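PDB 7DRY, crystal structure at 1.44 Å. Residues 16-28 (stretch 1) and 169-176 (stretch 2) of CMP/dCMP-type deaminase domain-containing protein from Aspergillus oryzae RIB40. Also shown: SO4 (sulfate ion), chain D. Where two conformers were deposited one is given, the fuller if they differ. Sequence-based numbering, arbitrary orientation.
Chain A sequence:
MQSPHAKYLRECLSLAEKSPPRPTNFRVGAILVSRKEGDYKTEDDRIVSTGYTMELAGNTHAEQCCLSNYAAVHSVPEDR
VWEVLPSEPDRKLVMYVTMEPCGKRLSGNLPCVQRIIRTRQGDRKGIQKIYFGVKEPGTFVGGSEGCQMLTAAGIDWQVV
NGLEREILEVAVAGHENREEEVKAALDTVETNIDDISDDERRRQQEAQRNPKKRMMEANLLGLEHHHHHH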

# COMPACT_ATOMS: atom_id res chain seq x y z
N ALA A 16 9.97 0.72 3.33
CA ALA A 16 9.97 2.12 2.90
C ALA A 16 11.36 2.73 2.99
O ALA A 16 11.70 3.61 2.19
CB ALA A 16 9.00 2.91 3.77
N GLU A 17 12.15 2.30 3.96
CA GLU A 17 13.49 2.86 4.15
C GLU A 17 14.45 2.46 3.04
O GLU A 17 15.52 3.07 2.92
CB GLU A 17 14.00 2.46 5.54
CG GLU A 17 13.16 3.09 6.63
CD GLU A 17 13.40 2.51 7.99
OE1 GLU A 17 14.24 1.60 8.11
OE2 GLU A 17 12.75 2.99 8.95
N LYS A 18 14.09 1.47 2.23
CA LYS A 18 14.88 1.12 1.06
C LYS A 18 14.69 2.12 -0.07
O LYS A 18 15.51 2.16 -0.99
CB LYS A 18 14.51 -0.29 0.58
CG LYS A 18 14.76 -1.39 1.63
CD LYS A 18 14.56 -2.77 1.02
CE LYS A 18 14.59 -3.87 2.09
NZ LYS A 18 14.55 -5.25 1.50
N SER A 19 13.64 2.93 -0.01
CA SER A 19 13.36 3.87 -1.08
C SER A 19 14.35 5.03 -1.04
O SER A 19 14.68 5.52 0.05
CB SER A 19 11.94 4.43 -0.92
OG SER A 19 11.64 5.37 -1.94
N PRO A 20 14.83 5.50 -2.19
CA PRO A 20 15.75 6.64 -2.21
C PRO A 20 15.03 7.91 -1.79
O PRO A 20 13.95 8.21 -2.31
CB PRO A 20 16.18 6.71 -3.68
CG PRO A 20 15.05 6.07 -4.43
CD PRO A 20 14.55 4.97 -3.53
N PRO A 21 15.58 8.65 -0.83
CA PRO A 21 14.98 9.95 -0.49
C PRO A 21 15.14 10.92 -1.66
O PRO A 21 16.23 11.08 -2.20
CB PRO A 21 15.78 10.41 0.73
CG PRO A 21 16.39 9.15 1.28
CD PRO A 21 16.68 8.30 0.08
N ARG A 22 14.03 11.52 -2.05
CA ARG A 22 14.00 12.51 -3.12
C ARG A 22 13.17 13.69 -2.65
O ARG A 22 12.34 13.56 -1.75
CB ARG A 22 13.37 11.91 -4.39
CG ARG A 22 14.15 10.75 -5.00
CD ARG A 22 15.31 11.26 -5.85
NE ARG A 22 16.00 10.17 -6.54
CZ ARG A 22 17.07 9.54 -6.07
NH1 ARG A 22 17.63 8.57 -6.77
NH2 ARG A 22 17.58 9.89 -4.89
N PRO A 23 13.37 14.87 -3.25
CA PRO A 23 12.61 16.05 -2.81
C PRO A 23 11.11 15.91 -2.99
O PRO A 23 10.36 16.63 -2.33
CB PRO A 23 13.18 17.18 -3.68
CG PRO A 23 14.52 16.70 -4.10
CD PRO A 23 14.41 15.22 -4.24
N THR A 24 10.65 15.03 -3.87
CA THR A 24 9.23 15.01 -4.23
C THR A 24 8.59 13.64 -4.12
O THR A 24 7.47 13.46 -4.60
CB THR A 24 9.04 15.54 -5.65
OG1 THR A 24 9.58 14.59 -6.58
CG2 THR A 24 9.76 16.87 -5.83
N ASN A 25 9.26 12.66 -3.53
CA ASN A 25 8.64 11.35 -3.38
C ASN A 25 8.15 11.14 -1.95
O ASN A 25 8.42 11.93 -1.04
CB ASN A 25 9.57 10.22 -3.87
CG ASN A 25 10.73 9.95 -2.93
OD1 ASN A 25 11.02 10.74 -2.02
ND2 ASN A 25 11.42 8.84 -3.16
N PHE A 26 7.36 10.09 -1.78
CA PHE A 26 6.86 9.69 -0.48
C PHE A 26 7.28 8.24 -0.29
O PHE A 26 6.80 7.35 -1.00
CB PHE A 26 5.34 9.85 -0.41
CG PHE A 26 4.90 11.28 -0.25
CD1 PHE A 26 4.90 12.15 -1.33
CD2 PHE A 26 4.50 11.75 0.98
CE1 PHE A 26 4.51 13.48 -1.18
CE2 PHE A 26 4.11 13.08 1.15
CZ PHE A 26 4.11 13.94 0.07
N ARG A 27 8.19 8.02 0.66
CA ARG A 27 8.82 6.72 0.86
C ARG A 27 7.89 5.83 1.66
O ARG A 27 7.68 6.07 2.86
CB ARG A 27 10.16 6.91 1.56
CG ARG A 27 11.11 7.73 0.72
CD ARG A 27 12.25 8.24 1.56
NE ARG A 27 13.26 7.22 1.82
CZ ARG A 27 13.75 6.92 3.03
NH1 ARG A 27 13.28 7.54 4.11
NH2 ARG A 27 14.70 6.03 3.14
N VAL A 28 7.33 4.82 1.00
CA VAL A 28 6.27 3.98 1.53
C VAL A 28 6.64 2.53 1.26
O VAL A 28 7.38 2.23 0.32
CB VAL A 28 4.92 4.38 0.86
CG1 VAL A 28 3.78 3.45 1.25
CG2 VAL A 28 4.55 5.81 1.21
N GLU A 169 7.90 10.61 9.09
CA GLU A 169 9.31 10.99 9.06
C GLU A 169 10.06 10.24 7.97
O GLU A 169 10.89 10.82 7.26
CB GLU A 169 9.98 10.73 10.41
CG GLU A 169 9.42 11.52 11.60
CD GLU A 169 9.89 12.95 11.68
OE1 GLU A 169 10.59 13.41 10.76
OE2 GLU A 169 9.56 13.60 12.69
N VAL A 170 9.79 8.94 7.83
CA VAL A 170 10.42 8.17 6.77
C VAL A 170 9.90 8.63 5.41
O VAL A 170 10.68 8.86 4.48
CB VAL A 170 10.16 6.67 7.00
CG1 VAL A 170 10.54 5.85 5.76
CG2 VAL A 170 10.92 6.19 8.25
N ALA A 171 8.59 8.81 5.30
CA ALA A 171 7.98 9.11 4.01
C ALA A 171 8.57 10.36 3.37
O ALA A 171 8.85 10.38 2.17
CB ALA A 171 6.47 9.27 4.16
N VAL A 172 8.75 11.43 4.15
CA VAL A 172 9.15 12.73 3.60
C VAL A 172 10.63 13.04 3.85
O VAL A 172 11.03 14.21 3.81
CB VAL A 172 8.23 13.87 4.04
CG1 VAL A 172 6.78 13.57 3.68
CG2 VAL A 172 8.38 14.13 5.54
N ALA A 173 11.45 12.01 4.08
CA ALA A 173 12.85 12.20 4.44
C ALA A 173 13.61 13.05 3.43
O ALA A 173 14.55 13.76 3.80
CB ALA A 173 13.53 10.84 4.54
N GLY A 174 13.24 12.97 2.15
CA GLY A 174 13.95 13.72 1.14
C GLY A 174 13.48 15.14 0.93
O GLY A 174 14.06 15.85 0.10
N HIS A 175 12.46 15.58 1.66
CA HIS A 175 11.86 16.88 1.42
C HIS A 175 12.61 17.99 2.14
O HIS A 175 13.18 17.79 3.21
CB HIS A 175 10.41 16.89 1.90
CG HIS A 175 9.52 15.95 1.16
ND1 HIS A 175 8.15 16.01 1.24
CD2 HIS A 175 9.81 14.93 0.32
CE1 HIS A 175 7.63 15.05 0.49
NE2 HIS A 175 8.61 14.38 -0.08
N GLU A 176 12.54 19.19 1.55
CA GLU A 176 13.24 20.35 2.08
C GLU A 176 12.83 20.66 3.52
O GLU A 176 13.68 20.82 4.40
CB GLU A 176 12.97 21.55 1.18
CG GLU A 176 13.61 21.45 -0.19
CD GLU A 176 14.97 22.11 -0.24
OE1 GLU A 176 15.60 22.09 -1.31
OE2 GLU A 176 15.40 22.65 0.80
S SO4 D . 17.59 -5.68 -0.60
O1 SO4 D . 17.20 -6.76 -1.51
O2 SO4 D . 19.04 -5.65 -0.48
O3 SO4 D . 16.99 -5.90 0.71
O4 SO4 D . 17.12 -4.40 -1.14
O HOH W 1 11.14 11.57 0.80

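An irregular, proline-rich segment packs against the end of a helix and the turn that follows it, held by three direct hydrogen bonds to backbone carbonyls, one bridging water and a small apolar patch, with 600 Å² buried in all. Arg27 is the main anchor. Arg27 N donates to Ala171 O at 2.9 Å and almost straight (171°), while the side chain reaches Arg27 NH1 to Val170 O, also 2.9 Å, with the oxygen near the guanidinium plane. Two successive carbonyls at the close of the helix are thus bound by one residue. The same guanidinium is steadied from its own stretch: Arg27 NE and NH2 both donate to Ser19 O, at 2.8 and 3.1 Å, so the arginine ties the segment back on itself as well as to the helix. Arg27 NH1 also lies 3.3 Å from Ala173 CB. The backbones run close here, with Ala171 CA 3.3 Å from Arg27 O and Phe26 CA 3.4 Å from Ala171 O, both CA-H...O contacts.

His175 makes the third bond. Its CA-to-CB bond points away from the segment, yet the ring end returns to it, and His175 NE2 donates to Asn25 O at a short 2.6 Å. ND1 is hydrogen-bonded elsewhere in the structure, which leaves both ring nitrogens satisfied. The ring also turns its edge to the face of Phe26, with planes at 89° and centroids 5.0 Å apart; His175 CE1 is 3.7 Å from Phe26 CZ. Phe26 CE2 meets Val172 CG1 at 3.7 Å, extending the apolar patch.

Gly174 sits where the backbones pass closely. Gly174 CA is 3.8 Å from Pro21 CB and makes a CA-H...O contact of 3.3 Å with Arg22 O; Pro23 CA makes another, 3.3 Å, with Gly174 O. A CB on Gly174 would point toward the segment and fall 2.3 Å from Arg22 O, a clash, so the absence of a side chain permits this approach. The turn from Val172 to His175 is type I, closed by His175 N to Val172 O at 2.9 Å.

Water 1 links the stretches, accepting from Gly174 N at 2.9 Å and lying within donating distance of Asn25 OD1 and Ala171 O, each 2.9 Å away. Asn25 OD1 also accepts from Arg22 N (3.1 Å), and Asn25 ND2 donates to Pro20 O (2.7 Å), bracing the proline-rich loop internally. At the other end, Ala16 CB packs on Val170 CG1 at 3.9 Å.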